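Local coordinates for RNA-dependent RNA Polymerase (Bombyx mori cytoplasmic polyhedrosis virus, PDB 6TZ0), which transcribes and replicates the viral double-stranded RNA genome as an RNA-directed RNA polymerase, copying plus strands conservatively and probably making the matching minus strands once cores have assembled, at residues V878-I881 with R882-I885. Sequence-based numbering, arbitrary orientation.
Sequences VSNI and REMI
Asn880 and Glu883 meet at the start of a short helix, a worked example of an N-cap residue facing the third residue after it. From its CB, Asn880 sends CG anti to the backbone N (chi1 -162°), which brings the amide alongside Glu883. Asn880 CB itself keeps some distance, 4.0 Å from Glu883 OE1. Asn880 CG comes closer and lies 3.5 Å from Glu883 CB. At the tip the two branches part: Asn880 OD1 stands 3.5 Å from the backbone N of Glu883 and over one face of the Arg882 guanidinium, whereas Asn880 ND2 reaches to within 2.7 Å of Glu883 OE1, the carboxylate plane turned 81° from the amide. Asp854, from a loop, also brings a carboxylate oxygen close to Asn880 ND2. Behind this side-chain pair the backbone begins its helical bonding. Met884 N donates to Asn880 O (2.8 Å) in the carbonyl plane, and Ile885 N donates to Ile881 O (2.9 Å) from a position tilted off that plane. On another side of the turn Met884, bent at its last torsion, swings CE back to 4.2 Å from Ile881 CB, an apolar contact that Leu1021 extends by touching both side chains. In the C-terminal region of the polymerase, away from the annotated sites, this junction links helix 873-878 to helix 881-886, while Val878 and Ser879 pack on helix 894-899 and the Ser879 hydroxyl bonds with Leu875 O and Asp893 N.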
loop_
_atom_site.group_PDB
_atom_site.type_symbol
_atom_site.label_atom_id
_atom_site.label_comp_id
_atom_site.label_asym_id
_atom_site.label_seq_id
_atom_site.Cartn_x
_atom_site.Cartn_y
_atom_site.Cartn_z
ATOM N N VAL A 878 10.580 -8.937 -46.027
ATOM C CA VAL A 878 9.743 -9.760 -46.901
ATOM C C VAL A 878 9.932 -9.356 -48.366
ATOM O O VAL A 878 9.894 -10.205 -49.266
ATOM C CB VAL A 878 8.274 -9.674 -46.429
ATOM C CG1 VAL A 878 7.323 -10.363 -47.381
ATOM C CG2 VAL A 878 8.135 -10.326 -45.077
ATOM N N SER A 879 10.247 -8.087 -48.621
ATOM C CA SER A 879 10.441 -7.562 -49.968
ATOM C C SER A 879 11.822 -7.875 -50.564
ATOM O O SER A 879 12.187 -7.222 -51.550
ATOM C CB SER A 879 10.216 -6.049 -49.975
ATOM O OG SER A 879 8.888 -5.735 -49.604
ATOM N N ASN A 880 12.559 -8.842 -50.000
ATOM C CA ASN A 880 13.875 -9.304 -50.462
ATOM C C ASN A 880 14.880 -8.148 -50.486
ATOM O O ASN A 880 15.296 -7.646 -51.531
ATOM C CB ASN A 880 13.795 -10.014 -51.819
ATOM C CG ASN A 880 15.017 -10.870 -52.096
ATOM O OD1 ASN A 880 15.948 -10.926 -51.293
ATOM N ND2 ASN A 880 15.012 -11.556 -53.229
ATOM N N ILE A 881 15.221 -7.734 -49.268
ATOM C CA ILE A 881 16.030 -6.546 -49.017
ATOM C C ILE A 881 17.443 -6.684 -49.594
ATOM O O ILE A 881 18.058 -5.693 -49.998
ATOM C CB ILE A 881 16.016 -6.284 -47.499
ATOM C CG1 ILE A 881 16.759 -5.024 -47.091
ATOM C CG2 ILE A 881 16.461 -7.512 -46.732
ATOM C CD1 ILE A 881 16.422 -4.655 -45.691
ATOM N N ARG A 882 17.962 -7.912 -49.680
ATOM C CA ARG A 882 19.248 -8.140 -50.335
ATOM C C ARG A 882 19.153 -7.859 -51.831
ATOM O O ARG A 882 20.025 -7.192 -52.411
ATOM C CB ARG A 882 19.694 -9.580 -50.059
ATOM C CG ARG A 882 21.115 -9.976 -50.452
ATOM C CD ARG A 882 21.176 -10.598 -51.846
ATOM N NE ARG A 882 20.251 -11.716 -51.996
ATOM C CZ ARG A 882 19.813 -12.168 -53.167
ATOM N NH1 ARG A 882 20.210 -11.589 -54.292
ATOM N NH2 ARG A 882 18.971 -13.189 -53.215
ATOM N N GLU A 883 18.097 -8.367 -52.472
ATOM C CA GLU A 883 17.856 -8.044 -53.874
ATOM C C GLU A 883 17.555 -6.565 -54.045
ATOM O O GLU A 883 17.985 -5.944 -55.023
ATOM C CB GLU A 883 16.717 -8.891 -54.428
ATOM C CG GLU A 883 16.462 -8.685 -55.904
ATOM C CD GLU A 883 15.352 -9.557 -56.435
ATOM O OE1 GLU A 883 14.776 -10.329 -55.644
ATOM O OE2 GLU A 883 15.055 -9.464 -57.644
ATOM N N MET A 884 16.873 -5.971 -53.070
ATOM C CA MET A 884 16.516 -4.564 -53.164
ATOM C C MET A 884 17.731 -3.655 -52.989
ATOM O O MET A 884 17.729 -2.523 -53.483
ATOM C CB MET A 884 15.403 -4.287 -52.152
ATOM C CG MET A 884 14.855 -2.885 -52.091
ATOM S SD MET A 884 13.268 -2.876 -51.252
ATOM C CE MET A 884 13.712 -3.520 -49.654
ATOM N N ILE A 885 18.801 -4.140 -52.348
ATOM C CA ILE A 885 20.035 -3.355 -52.318
ATOM C C ILE A 885 21.041 -3.773 -53.381
ATOM O O ILE A 885 22.087 -3.118 -53.507
ATOM C CB ILE A 885 20.778 -3.396 -50.964
ATOM C CG1 ILE A 885 21.370 -4.770 -50.689
ATOM C CG2 ILE A 885 19.866 -3.021 -49.819
ATOM C CD1 ILE A 885 22.255 -4.784 -49.480
#